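PDB 3ECC: DNA replication protein DnaC from Aquifex aeolicus, which acts as a helicase loader in the initiation of bacterial DNA replication and binds adenine nucleotide with magnesium, probably ATP in the cell. Local coordinates for residues Y4-L9 against T52-A57; G38-V44 against M173-I179; V103-L109 against S135-N141. Residue numbers count along the deposited sequence, not the author numbering.

Overall arrangement
All three contacts belong to one P-loop ATPase core. Interactions 2 and 3 lie in its parallel sheet, with centres about 9 Å apart. They adjoin through the neighbouring strands 40-45 and 136-141: I138 O accepts from F43 N, and N174 ND2 reaches T136 O. Interaction 1 sits where helix 51-65 meets the N-terminal loop, its centre about 13 Å from that of interaction 3 and 16 Å from that of interaction 2. Its T52 OG1 pairs with D107 OD2, and L54 packs on F43 and I179. Along the chain the segments run 4-9, 38-44, 52-57, 103-109, 135-141, 173-179. Interactions 1 and 3 supply site residues; interaction 2 adds the edge strand beside the P-loop strand.

Interaction 1: Y4-L9 against T52-A57; sequences YWNANL and THLAVA. With MG (magnesium ion), chain C; ADP (adenosine-5'-diphosphate), chain B.
Residues 4-9 form an irregular loop beside 52-57, part of helix 51-65. A type I beta turn spans Y4 to A7, closed by A7 N to Y4 O at 2.9 Å; A7 then centres an inverse gamma turn, and N8 CA comes within 4.7 Å of A57 CA. There A57 CA makes a CA-H...O contact to A7 O at 3.5 Å. Apolar contacts follow: L9 CD2 on A57 CB (3.8 Å) and L54 CD2 (4.2 Å), and V56 CG1 on A7 CB (4.2 Å) and Y4 CB (4.3 Å). H53 takes the t rotamer, bringing its ring between loop and nucleotide: A7 CB lies 3.9 Å from the ring centroid in a CH-pi contact, ADP C4 covers the opposite face, and H53 ND1 shares a hydrogen bond with ADP O2' at 2.8 Å. Y4, chi1 m, lays its ring along the helix start, CZ to T52 CG2 3.5 Å, and Y4 OH donates to ADP O2A at 2.7 Å. T52 N meets ADP O1B and H53 N meets ADP O1A, each at 2.8 Å, as expected where a Walker A P-loop, ending in T52, runs into its helix. T52 OG1 binds magnesium at 1.8 Å and also pairs with D107. The loop-helix contact is otherwise mostly apolar, whereas Y4 OH, T52 N, H53 N and H53 ND1 reach ADP, so the loop helps to close the nucleotide pocket.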
loop_
_atom_site.group_PDB
_atom_site.type_symbol
_atom_site.label_atom_id
_atom_site.label_comp_id
_atom_site.label_asym_id
_atom_site.label_seq_id
_atom_site.Cartn_x
_atom_site.Cartn_y
_atom_site.Cartn_z
ATOM N N TYR A 4 -8.601 13.066 -2.439
ATOM C CA TYR A 4 -7.956 12.708 -3.696
ATOM C C TYR A 4 -8.980 12.384 -4.792
ATOM O O TYR A 4 -8.741 11.515 -5.636
ATOM C CB TYR A 4 -7.008 11.518 -3.497
ATOM C CG TYR A 4 -6.024 11.668 -2.350
ATOM C CD1 TYR A 4 -4.765 12.232 -2.550
ATOM C CD2 TYR A 4 -6.350 11.235 -1.064
ATOM C CE1 TYR A 4 -3.859 12.366 -1.501
ATOM C CE2 TYR A 4 -5.453 11.376 -0.007
ATOM C CZ TYR A 4 -4.206 11.932 -0.237
ATOM O OH TYR A 4 -3.308 12.069 0.795
ATOM N N TRP A 5 -10.119 13.080 -4.773
ATOM C CA TRP A 5 -11.161 12.898 -5.795
ATOM C C TRP A 5 -10.561 13.068 -7.186
ATOM O O TRP A 5 -11.054 12.501 -8.170
ATOM C CB TRP A 5 -12.299 13.909 -5.597
ATOM C CG TRP A 5 -11.886 15.338 -5.832
ATOM C CD1 TRP A 5 -11.375 16.206 -4.909
ATOM C CD2 TRP A 5 -11.934 16.052 -7.072
ATOM N NE1 TRP A 5 -11.104 17.417 -5.498
ATOM C CE2 TRP A 5 -11.438 17.350 -6.824
ATOM C CE3 TRP A 5 -12.342 15.721 -8.370
ATOM C CZ2 TRP A 5 -11.341 18.313 -7.826
ATOM C CZ3 TRP A 5 -12.250 16.684 -9.362
ATOM C CH2 TRP A 5 -11.747 17.961 -9.085
ATOM N N ASN A 6 -9.492 13.860 -7.242
ATOM C CA ASN A 6 -8.866 14.287 -8.484
ATOM C C ASN A 6 -7.567 13.543 -8.766
ATOM O O ASN A 6 -6.846 13.877 -9.705
ATOM C CB ASN A 6 -8.552 15.775 -8.402
ATOM C CG ASN A 6 -7.414 16.077 -7.424
ATOM O OD1 ASN A 6 -7.552 15.893 -6.205
ATOM N ND2 ASN A 6 -6.273 16.511 -7.962
ATOM N N ALA A 7 -7.254 12.553 -7.939
ATOM C CA ALA A 7 -6.013 11.801 -8.105
ATOM C C ALA A 7 -6.104 10.808 -9.258
ATOM O O ALA A 7 -6.486 9.652 -9.074
ATOM C CB ALA A 7 -5.631 11.096 -6.816
ATOM N N ASN A 8 -5.774 11.292 -10.451
ATOM C CA ASN A 8 -5.689 10.470 -11.644
ATOM C C ASN A 8 -4.244 10.352 -12.088
ATOM O O ASN A 8 -3.422 11.225 -11.794
ATOM C CB ASN A 8 -6.490 11.106 -12.776
ATOM C CG ASN A 8 -7.972 11.080 -12.523
ATOM O OD1 ASN A 8 -8.680 10.208 -13.033
ATOM N ND2 ASN A 8 -8.460 12.034 -11.733
ATOM N N LEU A 9 -3.933 9.281 -12.814
ATOM C CA LEU A 9 -2.631 9.166 -13.459
ATOM C C LEU A 9 -2.496 10.225 -14.544
ATOM O O LEU A 9 -1.481 10.299 -15.237
ATOM C CB LEU A 9 -2.429 7.770 -14.051
ATOM C CG LEU A 9 -1.986 6.639 -13.113
ATOM C CD1 LEU A 9 -1.767 5.382 -13.924
ATOM C CD2 LEU A 9 -0.733 7.000 -12.326
ATOM N N THR A 52 0.381 8.645 -1.400
ATOM C CA THR A 52 -1.042 8.322 -1.371
ATOM C C THR A 52 -1.706 8.726 -2.685
ATOM O O THR A 52 -2.604 8.043 -3.175
ATOM C CB THR A 52 -1.747 9.022 -0.209
ATOM O OG1 THR A 52 -1.033 8.756 1.010
ATOM C CG2 THR A 52 -3.192 8.542 -0.074
ATOM N N HIS A 53 -1.242 9.835 -3.255
ATOM C CA HIS A 53 -1.763 10.310 -4.532
ATOM C C HIS A 53 -1.637 9.224 -5.602
ATOM O O HIS A 53 -2.610 8.894 -6.289
ATOM C CB HIS A 53 -1.030 11.586 -4.978
ATOM C CG HIS A 53 -1.656 12.252 -6.161
ATOM N ND1 HIS A 53 -2.470 13.357 -6.046
ATOM C CD2 HIS A 53 -1.612 11.953 -7.481
ATOM C CE1 HIS A 53 -2.884 13.723 -7.247
ATOM N NE2 HIS A 53 -2.381 12.884 -8.135
ATOM N N LEU A 54 -0.437 8.667 -5.730
ATOM C CA LEU A 54 -0.155 7.668 -6.760
ATOM C C LEU A 54 -0.816 6.330 -6.474
ATOM O O LEU A 54 -1.178 5.611 -7.402
ATOM C CB LEU A 54 1.352 7.483 -6.944
ATOM C CG LEU A 54 2.013 8.626 -7.703
ATOM C CD1 LEU A 54 3.519 8.508 -7.667
ATOM C CD2 LEU A 54 1.494 8.654 -9.135
ATOM N N ALA A 55 -0.974 6.008 -5.190
ATOM C CA ALA A 55 -1.693 4.808 -4.757
ATOM C C ALA A 55 -3.180 4.851 -5.125
ATOM O O ALA A 55 -3.755 3.836 -5.510
ATOM C CB ALA A 55 -1.532 4.612 -3.261
ATOM N N VAL A 56 -3.800 6.022 -4.991
ATOM C CA VAL A 56 -5.211 6.174 -5.340
ATOM C C VAL A 56 -5.359 6.202 -6.861
ATOM O O VAL A 56 -6.291 5.603 -7.423
ATOM C CB VAL A 56 -5.832 7.437 -4.704
ATOM C CG1 VAL A 56 -7.278 7.605 -5.153
ATOM C CG2 VAL A 56 -5.769 7.352 -3.187
ATOM N N ALA A 57 -4.414 6.872 -7.524
ATOM C CA ALA A 57 -4.338 6.887 -8.986
ATOM C C ALA A 57 -4.249 5.473 -9.556
ATOM O O ALA A 57 -5.009 5.114 -10.463
ATOM C CB ALA A 57 -3.150 7.724 -9.451
HETATM MG MG MG C . 0.176 9.424 2.206
HETATM P PB ADP B . 2.094 11.444 0.805
HETATM O O1B ADP B . 0.974 10.430 0.663
HETATM O O2B ADP B . 3.448 10.928 0.394
HETATM O O3B ADP B . 2.094 12.175 2.119
HETATM P PA ADP B . 0.212 12.922 -0.677
HETATM O O1A ADP B . -0.232 11.944 -1.737
HETATM O O2A ADP B . -0.782 12.913 0.473
HETATM O O3A ADP B . 1.735 12.591 -0.243
HETATM O "O5'" ADP B . 0.383 14.401 -1.292
HETATM C "C5'" ADP B . -0.011 15.581 -0.600
HETATM C "C4'" ADP B . -0.887 16.435 -1.507
HETATM O "O4'" ADP B . -0.131 16.834 -2.651
HETATM C "C3'" ADP B . -2.076 15.650 -2.025
HETATM O "O3'" ADP B . -3.236 16.450 -1.866
HETATM C "C2'" ADP B . -1.775 15.376 -3.490
HETATM O "O2'" ADP B . -2.940 15.503 -4.282
HETATM C "C1'" ADP B . -0.784 16.449 -3.865
HETATM N N9 ADP B . 0.223 16.006 -4.867
HETATM C C8 ADP B . 1.361 15.321 -4.627
HETATM N N7 ADP B . 2.060 15.113 -5.777
HETATM C C5 ADP B . 1.377 15.689 -6.774
HETATM C C6 ADP B . 1.541 15.852 -8.245
HETATM N N6 ADP B . 2.613 15.361 -8.910
HETATM N N1 ADP B . 0.591 16.524 -8.909
HETATM C C2 ADP B . -0.485 17.044 -8.286
HETATM N N3 ADP B . -0.696 16.935 -6.960
HETATM C C4 ADP B . 0.175 16.284 -6.172
#

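Interaction 2: G38-V44 against M173-I179; sequences GKGLTFV and MNELLVI
V44, T42 and L177 lose the most surface where strand 40-44 runs parallel to strand 174-178, the axes 4.3 Å apart at closest and 27° from alignment. The register pairs G40 with N174, L41 with E175, T42 with L176, F43 with L177 and V44 with V178. T42 N donates to E175 O (3.0 Å) and T42 O accepts from L177 N (2.9 Å). The T42 side chain, chi1 m, receives N174 ND2 on OG1 at 3.0 Å, although N174 ND2 also bonds T136 O of the adjoining strand. V44 N reaches L177 O weakly (3.3 Å), while V44 O takes I179 N at 3.0 Å; V44 CG2 lies 3.5 Å from L176 CD1, on the sheet face shared with T42. L177, chi1 m, belongs to the other face, where L177 CD1 meets F43 CE1 (4.2 Å) and L41 CD2 (4.4 Å). F43 CD1 touches I179 CD1 (3.8 Å). This second face is covered by helices 17-31 and 51-65. Toward the start of the strands, E175 N donates to G40 O and G40 N weakly to M173 O, both at 3.3 Å. Strand 174-178, outermost on this side of the parallel sheet, is thus held by backbone bonds of uneven strength, the N174-T42 bond and apolar contacts on both faces, flanking the strand that leads into the P-loop.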
loop_
_atom_site.group_PDB
_atom_site.type_symbol
_atom_site.label_atom_id
_atom_site.label_comp_id
_atom_site.label_asym_id
_atom_site.label_seq_id
_atom_site.Cartn_x
_atom_site.Cartn_y
_atom_site.Cartn_z
ATOM N N GLY A 38 -0.911 -11.525 -8.040
ATOM C CA GLY A 38 -0.684 -10.982 -6.709
ATOM C C GLY A 38 0.551 -10.113 -6.582
ATOM O O GLY A 38 1.295 -10.211 -5.612
ATOM N N LYS A 39 0.794 -9.280 -7.584
ATOM C CA LYS A 39 1.891 -8.327 -7.506
ATOM C C LYS A 39 1.332 -6.963 -7.180
ATOM O O LYS A 39 0.278 -6.581 -7.683
ATOM C CB LYS A 39 2.666 -8.266 -8.820
ATOM C CG LYS A 39 3.481 -9.518 -9.133
ATOM C CD LYS A 39 4.492 -9.263 -10.251
ATOM C CE LYS A 39 3.791 -8.988 -11.564
ATOM N NZ LYS A 39 4.729 -8.540 -12.630
ATOM N N GLY A 40 2.035 -6.230 -6.331
ATOM C CA GLY A 40 1.629 -4.882 -5.999
ATOM C C GLY A 40 2.780 -3.919 -6.134
ATOM O O GLY A 40 3.800 -4.240 -6.739
ATOM N N LEU A 41 2.611 -2.731 -5.560
ATOM C CA LEU A 41 3.662 -1.730 -5.523
ATOM C C LEU A 41 3.815 -1.220 -4.109
ATOM O O LEU A 41 2.862 -1.215 -3.334
ATOM C CB LEU A 41 3.332 -0.560 -6.454
ATOM C CG LEU A 41 2.960 -0.880 -7.908
ATOM C CD1 LEU A 41 2.291 0.320 -8.563
ATOM C CD2 LEU A 41 4.185 -1.334 -8.714
ATOM N N THR A 42 5.027 -0.791 -3.780
ATOM C CA THR A 42 5.323 -0.216 -2.486
ATOM C C THR A 42 5.928 1.172 -2.657
ATOM O O THR A 42 6.979 1.335 -3.273
ATOM C CB THR A 42 6.280 -1.111 -1.690
ATOM O OG1 THR A 42 5.744 -2.441 -1.621
ATOM C CG2 THR A 42 6.478 -0.567 -0.278
ATOM N N PHE A 43 5.247 2.173 -2.111
ATOM C CA PHE A 43 5.685 3.559 -2.215
ATOM C C PHE A 43 6.312 4.007 -0.905
ATOM O O PHE A 43 5.665 3.996 0.143
ATOM C CB PHE A 43 4.503 4.473 -2.537
ATOM C CG PHE A 43 3.835 4.171 -3.840
ATOM C CD1 PHE A 43 4.301 4.735 -5.017
ATOM C CD2 PHE A 43 2.729 3.338 -3.887
ATOM C CE1 PHE A 43 3.681 4.472 -6.218
ATOM C CE2 PHE A 43 2.095 3.066 -5.090
ATOM C CZ PHE A 43 2.570 3.635 -6.257
ATOM N N VAL A 44 7.577 4.399 -0.973
ATOM C CA VAL A 44 8.316 4.831 0.196
ATOM C C VAL A 44 8.723 6.285 0.009
ATOM O O VAL A 44 8.868 6.748 -1.116
ATOM C CB VAL A 44 9.572 3.955 0.401
ATOM C CG1 VAL A 44 10.137 4.142 1.796
ATOM C CG2 VAL A 44 9.231 2.493 0.185
ATOM N N MET A 173 6.493 -9.790 -2.959
ATOM C CA MET A 173 5.288 -9.555 -3.761
ATOM C C MET A 173 5.252 -8.203 -4.485
ATOM O O MET A 173 4.655 -8.082 -5.556
ATOM C CB MET A 173 4.023 -9.743 -2.911
ATOM C CG MET A 173 3.649 -11.224 -2.671
ATOM S SD MET A 173 2.549 -12.024 -3.914
ATOM C CE MET A 173 0.921 -11.743 -3.203
ATOM N N ASN A 174 5.902 -7.200 -3.911
ATOM C CA ASN A 174 5.818 -5.850 -4.450
ATOM C C ASN A 174 7.109 -5.343 -5.074
ATOM O O ASN A 174 8.199 -5.795 -4.730
ATOM C CB ASN A 174 5.320 -4.876 -3.376
ATOM C CG ASN A 174 3.838 -5.005 -3.127
ATOM O OD1 ASN A 174 3.190 -5.920 -3.633
ATOM N ND2 ASN A 174 3.289 -4.084 -2.350
ATOM N N GLU A 175 6.974 -4.407 -6.007
ATOM C CA GLU A 175 8.120 -3.668 -6.503
ATOM C C GLU A 175 8.266 -2.363 -5.722
ATOM O O GLU A 175 7.282 -1.667 -5.475
ATOM C CB GLU A 175 7.963 -3.383 -7.994
ATOM C CG GLU A 175 9.267 -3.485 -8.766
ATOM C CD GLU A 175 9.282 -2.600 -9.994
ATOM O OE1 GLU A 175 8.358 -2.736 -10.832
ATOM O OE2 GLU A 175 10.210 -1.768 -10.116
ATOM N N LEU A 176 9.493 -2.038 -5.329
ATOM C CA LEU A 176 9.737 -0.850 -4.518
ATOM C C LEU A 176 9.942 0.392 -5.382
ATOM O O LEU A 176 10.744 0.385 -6.313
ATOM C CB LEU A 176 10.943 -1.060 -3.596
ATOM C CG LEU A 176 11.114 -0.065 -2.439
ATOM C CD1 LEU A 176 10.332 -0.522 -1.199
ATOM C CD2 LEU A 176 12.595 0.143 -2.107
ATOM N N LEU A 177 9.220 1.457 -5.056
ATOM C CA LEU A 177 9.378 2.731 -5.750
ATOM C C LEU A 177 9.630 3.869 -4.767
ATOM O O LEU A 177 8.714 4.351 -4.108
ATOM C CB LEU A 177 8.148 3.037 -6.615
ATOM C CG LEU A 177 7.942 2.205 -7.892
ATOM C CD1 LEU A 177 6.520 2.362 -8.407
ATOM C CD2 LEU A 177 8.949 2.567 -8.985
ATOM N N VAL A 178 10.878 4.299 -4.665
ATOM C CA VAL A 178 11.187 5.408 -3.789
ATOM C C VAL A 178 10.845 6.734 -4.439
ATOM O O VAL A 178 11.140 6.961 -5.612
ATOM C CB VAL A 178 12.641 5.410 -3.364
ATOM C CG1 VAL A 178 12.881 6.525 -2.373
ATOM C CG2 VAL A 178 12.983 4.080 -2.746
ATOM N N ILE A 179 10.205 7.604 -3.666
ATOM C CA ILE A 179 9.789 8.911 -4.149
ATOM C C ILE A 179 10.435 9.997 -3.309
ATOM O O ILE A 179 10.301 10.012 -2.084
ATOM C CB ILE A 179 8.267 9.043 -4.111
ATOM C CG1 ILE A 179 7.639 7.936 -4.947
ATOM C CG2 ILE A 179 7.832 10.406 -4.608
ATOM C CD1 ILE A 179 6.167 7.992 -4.956
HETATM O O HOH W 1 0.643 -7.645 -3.938
#

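Interaction 3: V103-L109 against S135-N141; sequences VLVLDDL and STIITTN. With BEF (beryllium trifluoride ion), chain D.
I137 and I138 lie at the apolar middle, on opposite faces. I137 CD1 meets V103 CG1 at 4.4 Å on the face shared with V105, under helix 51-65. On the face of L104 and L106, I138 CG1 approaches L106 CB (4.3 Å), and I138 CG2 touches L109 CD2 (3.6 Å). Strands 104-107 and 136-141 are parallel, 14° apart with axes 4.6 Å distant, pairing L104 with T136, V105 with I137 and L106 with I138. Backbone bonds run from I137 N to L104 O (2.7 Å), L106 N to I137 O (2.9 Å) and T139 N to L106 O (3.2 Å). Helix 116-131 connects the strands in a beta-alpha-beta unit of the P-loop fold, and the apolar run followed by D107 and D108 is consistent with a Walker B motif. T139, chi1 p, donates from OG1 to D107 OD2 (2.6 Å), which also pairs with T52, and T139 OG1 accepts D108 N at 3.1 Å. D108 adopts positive phi (57°), and beyond it L109 N bonds T139 O (3.0 Å). At the outer edge N141 borders the beryllium fluoride pocket, as a sensor 1 residue would; D108 OD1 stands 3.2 Å from BEF F2, while its OD2 is held by S111.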
loop_
_atom_site.group_PDB
_atom_site.type_symbol
_atom_site.label_atom_id
_atom_site.label_comp_id
_atom_site.label_asym_id
_atom_site.label_seq_id
_atom_site.Cartn_x
_atom_site.Cartn_y
_atom_site.Cartn_z
ATOM N N VAL A 103 -7.584 -6.063 -5.255
ATOM C CA VAL A 103 -6.611 -4.988 -5.063
ATOM C C VAL A 103 -6.870 -4.321 -3.722
ATOM O O VAL A 103 -8.000 -3.950 -3.420
ATOM C CB VAL A 103 -6.703 -3.915 -6.173
ATOM C CG1 VAL A 103 -5.777 -2.751 -5.867
ATOM C CG2 VAL A 103 -6.355 -4.503 -7.518
ATOM N N LEU A 104 -5.826 -4.186 -2.914
ATOM C CA LEU A 104 -5.950 -3.536 -1.622
ATOM C C LEU A 104 -4.846 -2.508 -1.432
ATOM O O LEU A 104 -3.676 -2.773 -1.719
ATOM C CB LEU A 104 -5.925 -4.564 -0.484
ATOM C CG LEU A 104 -6.185 -4.059 0.947
ATOM C CD1 LEU A 104 -7.654 -3.692 1.169
ATOM C CD2 LEU A 104 -5.742 -5.094 1.964
ATOM N N VAL A 105 -5.233 -1.324 -0.963
ATOM C CA VAL A 105 -4.280 -0.292 -0.617
ATOM C C VAL A 105 -4.199 -0.189 0.895
ATOM O O VAL A 105 -5.197 0.102 1.558
ATOM C CB VAL A 105 -4.684 1.085 -1.193
ATOM C CG1 VAL A 105 -3.533 2.084 -1.045
ATOM C CG2 VAL A 105 -5.104 0.959 -2.643
ATOM N N LEU A 106 -3.015 -0.454 1.437
ATOM C CA LEU A 106 -2.726 -0.154 2.834
ATOM C C LEU A 106 -1.915 1.136 2.915
ATOM O O LEU A 106 -0.710 1.138 2.650
ATOM C CB LEU A 106 -1.962 -1.305 3.497
ATOM C CG LEU A 106 -2.608 -2.692 3.538
ATOM C CD1 LEU A 106 -1.703 -3.671 4.251
ATOM C CD2 LEU A 106 -3.972 -2.648 4.201
ATOM N N ASP A 107 -2.586 2.232 3.256
ATOM C CA ASP A 107 -1.976 3.558 3.212
ATOM C C ASP A 107 -1.424 3.937 4.580
ATOM O O ASP A 107 -2.085 3.721 5.602
ATOM C CB ASP A 107 -2.998 4.600 2.741
ATOM C CG ASP A 107 -2.347 5.898 2.282
ATOM O OD1 ASP A 107 -2.583 6.939 2.928
ATOM O OD2 ASP A 107 -1.601 5.881 1.274
ATOM N N ASP A 108 -0.223 4.518 4.586
ATOM C CA ASP A 108 0.504 4.842 5.820
ATOM C C ASP A 108 0.723 3.614 6.700
ATOM O O ASP A 108 0.455 3.639 7.902
ATOM C CB ASP A 108 -0.187 5.966 6.599
ATOM C CG ASP A 108 0.618 7.260 6.601
ATOM O OD1 ASP A 108 0.040 8.341 6.320
ATOM O OD2 ASP A 108 1.835 7.195 6.889
ATOM N N LEU A 109 1.215 2.543 6.085
ATOM C CA LEU A 109 1.366 1.254 6.763
ATOM C C LEU A 109 2.276 1.333 8.002
ATOM O O LEU A 109 3.479 1.603 7.900
ATOM C CB LEU A 109 1.842 0.166 5.782
ATOM C CG LEU A 109 2.078 -1.257 6.317
ATOM C CD1 LEU A 109 0.827 -1.875 6.939
ATOM C CD2 LEU A 109 2.600 -2.163 5.215
ATOM N N SER A 135 -2.935 -9.174 -4.892
ATOM C CA SER A 135 -2.132 -7.973 -5.144
ATOM C C SER A 135 -2.497 -6.852 -4.196
ATOM O O SER A 135 -3.672 -6.558 -3.982
ATOM C CB SER A 135 -2.277 -7.506 -6.589
ATOM O OG SER A 135 -3.598 -7.736 -7.059
ATOM N N THR A 136 -1.472 -6.232 -3.624
ATOM C CA THR A 136 -1.668 -5.246 -2.580
ATOM C C THR A 136 -0.664 -4.105 -2.694
ATOM O O THR A 136 0.543 -4.327 -2.822
ATOM C CB THR A 136 -1.624 -5.888 -1.162
ATOM O OG1 THR A 136 -1.229 -4.906 -0.199
ATOM C CG2 THR A 136 -0.640 -7.038 -1.114
ATOM N N ILE A 137 -1.178 -2.881 -2.658
ATOM C CA ILE A 137 -0.345 -1.694 -2.769
ATOM C C ILE A 137 -0.164 -1.034 -1.410
ATOM O O ILE A 137 -1.103 -0.934 -0.625
ATOM C CB ILE A 137 -0.930 -0.692 -3.781
ATOM C CG1 ILE A 137 -1.084 -1.362 -5.152
ATOM C CG2 ILE A 137 -0.048 0.556 -3.869
ATOM C CD1 ILE A 137 -1.944 -0.587 -6.142
ATOM N N ILE A 138 1.053 -0.593 -1.134
ATOM C CA ILE A 138 1.393 -0.052 0.174
ATOM C C ILE A 138 2.070 1.298 0.009
ATOM O O ILE A 138 2.866 1.490 -0.901
ATOM C CB ILE A 138 2.351 -1.008 0.936
ATOM C CG1 ILE A 138 1.646 -2.315 1.302
ATOM C CG2 ILE A 138 2.934 -0.327 2.177
ATOM C CD1 ILE A 138 2.591 -3.452 1.579
ATOM N N THR A 139 1.725 2.246 0.870
ATOM C CA THR A 139 2.517 3.466 1.006
ATOM C C THR A 139 3.024 3.552 2.429
ATOM O O THR A 139 2.304 3.236 3.378
ATOM C CB THR A 139 1.734 4.751 0.641
ATOM O OG1 THR A 139 0.847 5.110 1.708
ATOM C CG2 THR A 139 0.940 4.555 -0.639
ATOM N N THR A 140 4.276 3.956 2.578
ATOM C CA THR A 140 4.913 3.943 3.877
ATOM C C THR A 140 5.898 5.096 4.031
ATOM O O THR A 140 6.423 5.631 3.046
ATOM C CB THR A 140 5.622 2.579 4.153
ATOM O OG1 THR A 140 6.129 2.559 5.491
ATOM C CG2 THR A 140 6.761 2.338 3.160
ATOM N N ASN A 141 6.152 5.471 5.275
ATOM C CA ASN A 141 7.096 6.528 5.560
ATOM C C ASN A 141 8.530 6.040 5.739
ATOM O O ASN A 141 8.774 5.044 6.410
ATOM C CB ASN A 141 6.651 7.291 6.788
ATOM C CG ASN A 141 6.376 8.725 6.483
ATOM O OD1 ASN A 141 7.279 9.474 6.114
ATOM N ND2 ASN A 141 5.118 9.124 6.603
HETATM BE BE BEF D . 2.118 10.797 3.987
HETATM F F1 BEF D . 3.751 10.363 3.493
HETATM F F2 BEF D . 0.745 9.781 3.515
HETATM F F3 BEF D . 1.854 12.453 4.528
#